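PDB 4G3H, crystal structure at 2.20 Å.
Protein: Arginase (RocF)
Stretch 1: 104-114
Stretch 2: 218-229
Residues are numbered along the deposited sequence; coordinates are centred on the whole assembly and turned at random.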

# COMPACT_ATOMS: atom_id res chain seq x y z
N VAL A 104 -2.43 14.34 -8.10
CA VAL A 104 -3.27 15.31 -7.41
C VAL A 104 -2.43 16.29 -6.58
O VAL A 104 -2.76 17.47 -6.48
CB VAL A 104 -4.29 14.62 -6.47
CG1 VAL A 104 -5.03 15.66 -5.64
CG2 VAL A 104 -5.28 13.81 -7.29
N HIS A 105 -1.36 15.80 -5.97
CA HIS A 105 -0.48 16.63 -5.15
C HIS A 105 0.83 16.87 -5.89
O HIS A 105 1.91 16.66 -5.34
CB HIS A 105 -0.18 15.92 -3.83
CG HIS A 105 -1.40 15.55 -3.04
ND1 HIS A 105 -2.19 16.49 -2.41
CD2 HIS A 105 -1.96 14.35 -2.78
CE1 HIS A 105 -3.19 15.88 -1.79
NE2 HIS A 105 -3.07 14.58 -2.00
N LYS A 106 0.72 17.31 -7.14
CA LYS A 106 1.87 17.54 -8.01
C LYS A 106 2.98 18.45 -7.51
O LYS A 106 4.14 18.26 -7.87
CB LYS A 106 1.40 18.01 -9.39
CG LYS A 106 0.32 19.07 -9.36
CD LYS A 106 -0.21 19.31 -10.77
CE LYS A 106 -1.40 20.26 -10.76
NZ LYS A 106 -1.03 21.60 -10.23
N ASP A 107 2.64 19.44 -6.68
CA ASP A 107 3.66 20.36 -6.18
C ASP A 107 4.02 20.11 -4.72
O ASP A 107 4.49 21.01 -4.03
CB ASP A 107 3.18 21.81 -6.34
CG ASP A 107 1.88 22.07 -5.61
OD1 ASP A 107 1.43 23.24 -5.61
OD2 ASP A 107 1.31 21.12 -5.04
N LYS A 108 3.80 18.89 -4.25
CA LYS A 108 4.10 18.55 -2.86
C LYS A 108 5.17 17.48 -2.75
O LYS A 108 5.26 16.60 -3.61
CB LYS A 108 2.83 18.07 -2.16
CG LYS A 108 1.71 19.09 -2.11
CD LYS A 108 2.11 20.30 -1.29
CE LYS A 108 1.01 21.35 -1.26
NZ LYS A 108 1.40 22.54 -0.46
N LYS A 109 5.98 17.56 -1.71
CA LYS A 109 7.01 16.55 -1.47
C LYS A 109 6.28 15.46 -0.69
O LYS A 109 5.69 15.72 0.36
CB LYS A 109 8.16 17.13 -0.64
CG LYS A 109 9.30 16.15 -0.40
CD LYS A 109 10.47 16.80 0.33
CE LYS A 109 11.57 15.79 0.63
NZ LYS A 109 12.19 15.20 -0.59
N ILE A 110 6.33 14.23 -1.20
CA ILE A 110 5.62 13.12 -0.58
C ILE A 110 6.49 12.09 0.12
O ILE A 110 7.50 11.64 -0.41
CB ILE A 110 4.76 12.39 -1.64
CG1 ILE A 110 3.80 13.38 -2.29
CG2 ILE A 110 4.00 11.23 -1.01
CD1 ILE A 110 3.12 12.84 -3.54
N GLY A 111 6.07 11.71 1.32
CA GLY A 111 6.78 10.71 2.08
C GLY A 111 5.96 9.43 2.03
O GLY A 111 4.74 9.49 1.92
N ILE A 112 6.63 8.28 2.12
CA ILE A 112 5.94 7.00 2.07
C ILE A 112 6.27 6.09 3.26
O ILE A 112 7.43 5.83 3.54
CB ILE A 112 6.30 6.22 0.79
CG1 ILE A 112 6.01 7.08 -0.45
CG2 ILE A 112 5.50 4.93 0.71
CD1 ILE A 112 6.51 6.46 -1.74
N LEU A 113 5.25 5.63 3.96
CA LEU A 113 5.44 4.71 5.08
C LEU A 113 4.99 3.40 4.47
O LEU A 113 3.82 3.24 4.13
CB LEU A 113 4.54 5.09 6.27
CG LEU A 113 4.86 6.45 6.91
CD1 LEU A 113 3.80 6.80 7.94
CD2 LEU A 113 6.25 6.40 7.55
N TYR A 114 5.94 2.48 4.30
CA TYR A 114 5.67 1.20 3.67
C TYR A 114 5.89 0.03 4.63
O TYR A 114 7.03 -0.34 4.91
CB TYR A 114 6.61 1.05 2.46
CG TYR A 114 6.10 0.18 1.33
CD1 TYR A 114 5.18 0.68 0.40
CD2 TYR A 114 6.56 -1.13 1.16
CE1 TYR A 114 4.74 -0.09 -0.66
CE2 TYR A 114 6.11 -1.92 0.09
CZ TYR A 114 5.20 -1.38 -0.82
OH TYR A 114 4.76 -2.12 -1.89
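Stretch 2, residues 218-229: KTKESLKAVDII

Stretch 2 is anchored to stretch 1 by hydrogen bonds around Lys-109. Lys-109 N donates to Asp-227 OD2 at 2.9 Å, almost linearly. Lys-109 O accepts twice, from Asp-227 N at 2.8 Å and from Ile-228 N at 3.3 Å. Asp-227 thus grips both backbone polar atoms of Lys-109 just before the strands pair. Gly-111 N then donates to Ile-228 O at 2.9 Å.

The strand starting at Ile-228 runs parallel to strand 110-114. Ile-110 pairs with Ile-228 and Gly-111 with Ile-229. CA-H...O contacts support this register: Ile-110 CA to Ile-228 O and Ile-229 CA to Gly-111 O, both 3.4 Å.

Before this strand, stretch 2 is helical from Lys-218, then makes a type I turn from Leu-223 to Val-226. The helix runs roughly antiparallel to strand 110-114, at 152°, with a closest axial approach of 9.8 Å.

Ile-110 and Ile-228 share one sheet face, with their CG1 atoms 3.8 Å apart. Ile-228 is p at chi1, t at chi2. Its CD1 lies over the His-105 ring, 3.5 Å from the centroid.

On the Ile-229 face, Gly-111 leaves room for Leu-223 and Val-226; an ideal CB would lie 3.0 Å from Leu-223 CG. Leu-113 CD2 meets Thr-219 CG2 at 3.7 Å and Leu-223 CD2 at 3.9 Å. Leu-113 CD1 lies 3.8 Å from Ile-229 CG2.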

# COMPACT_ATOMS: atom_id res chain seq x y z
N LYS A 218 13.38 8.20 14.32
CA LYS A 218 14.25 8.23 13.14
C LYS A 218 13.40 8.39 11.88
O LYS A 218 13.87 8.90 10.87
CB LYS A 218 15.08 6.94 13.05
CG LYS A 218 16.15 6.79 14.12
CD LYS A 218 16.96 5.52 13.88
CE LYS A 218 17.93 5.22 15.02
NZ LYS A 218 18.62 3.90 14.86
N THR A 219 12.14 7.94 11.95
CA THR A 219 11.23 8.06 10.81
C THR A 219 10.88 9.54 10.62
O THR A 219 10.82 10.02 9.48
CB THR A 219 9.92 7.26 11.03
OG1 THR A 219 10.23 5.86 11.06
CG2 THR A 219 8.94 7.52 9.89
N LYS A 220 10.66 10.25 11.73
CA LYS A 220 10.34 11.68 11.70
C LYS A 220 11.49 12.44 11.06
O LYS A 220 11.28 13.35 10.25
CB LYS A 220 10.14 12.21 13.11
CG LYS A 220 8.90 11.70 13.81
CD LYS A 220 8.87 12.20 15.24
CE LYS A 220 7.56 11.84 15.92
NZ LYS A 220 7.60 12.22 17.37
N GLU A 221 12.71 12.07 11.43
CA GLU A 221 13.90 12.71 10.91
C GLU A 221 13.94 12.59 9.39
O GLU A 221 14.14 13.58 8.69
CB GLU A 221 15.15 12.07 11.53
CG GLU A 221 15.21 12.28 13.04
CD GLU A 221 16.35 11.52 13.71
OE1 GLU A 221 16.53 11.70 14.94
OE2 GLU A 221 17.07 10.76 13.03
N SER A 222 13.73 11.38 8.89
CA SER A 222 13.73 11.13 7.45
C SER A 222 12.61 11.86 6.71
O SER A 222 12.75 12.21 5.54
CB SER A 222 13.59 9.63 7.17
OG SER A 222 14.70 8.89 7.63
N LEU A 223 11.50 12.09 7.41
CA LEU A 223 10.33 12.72 6.82
C LEU A 223 10.09 14.18 7.22
O LEU A 223 9.07 14.76 6.86
CB LEU A 223 9.09 11.89 7.17
CG LEU A 223 8.55 10.95 6.09
CD1 LEU A 223 9.69 10.20 5.41
CD2 LEU A 223 7.55 10.00 6.72
N LYS A 224 11.03 14.76 7.95
CA LYS A 224 10.90 16.14 8.42
C LYS A 224 10.59 17.17 7.34
O LYS A 224 9.93 18.18 7.61
CB LYS A 224 12.17 16.55 9.16
CG LYS A 224 13.44 16.41 8.34
CD LYS A 224 14.67 16.83 9.12
CE LYS A 224 15.92 16.72 8.27
NZ LYS A 224 17.13 17.22 9.00
N ALA A 225 11.04 16.93 6.11
CA ALA A 225 10.82 17.89 5.04
C ALA A 225 9.62 17.64 4.11
O ALA A 225 9.27 18.53 3.33
CB ALA A 225 12.09 18.01 4.20
N VAL A 226 9.00 16.47 4.18
CA VAL A 226 7.87 16.18 3.29
C VAL A 226 6.62 16.95 3.68
O VAL A 226 6.42 17.27 4.85
CB VAL A 226 7.53 14.66 3.26
CG1 VAL A 226 8.79 13.85 2.95
CG2 VAL A 226 6.90 14.22 4.57
N ASP A 227 5.77 17.24 2.69
CA ASP A 227 4.54 17.98 2.92
C ASP A 227 3.36 17.07 3.25
O ASP A 227 2.49 17.44 4.03
CB ASP A 227 4.18 18.81 1.69
CG ASP A 227 5.25 19.81 1.33
OD1 ASP A 227 5.58 20.65 2.19
OD2 ASP A 227 5.75 19.75 0.18
N ILE A 228 3.33 15.90 2.63
CA ILE A 228 2.25 14.95 2.88
C ILE A 228 2.77 13.53 2.87
O ILE A 228 3.77 13.22 2.24
CB ILE A 228 1.11 15.09 1.85
CG1 ILE A 228 1.64 14.84 0.45
CG2 ILE A 228 0.46 16.47 1.97
CD1 ILE A 228 0.56 14.84 -0.59
N ILE A 229 2.05 12.66 3.58
CA ILE A 229 2.47 11.28 3.71
C ILE A 229 1.42 10.28 3.26
O ILE A 229 0.21 10.49 3.43
CB ILE A 229 2.84 11.02 5.19
CG1 ILE A 229 3.93 12.00 5.61
CG2 ILE A 229 3.31 9.58 5.37
CD1 ILE A 229 4.32 11.90 7.08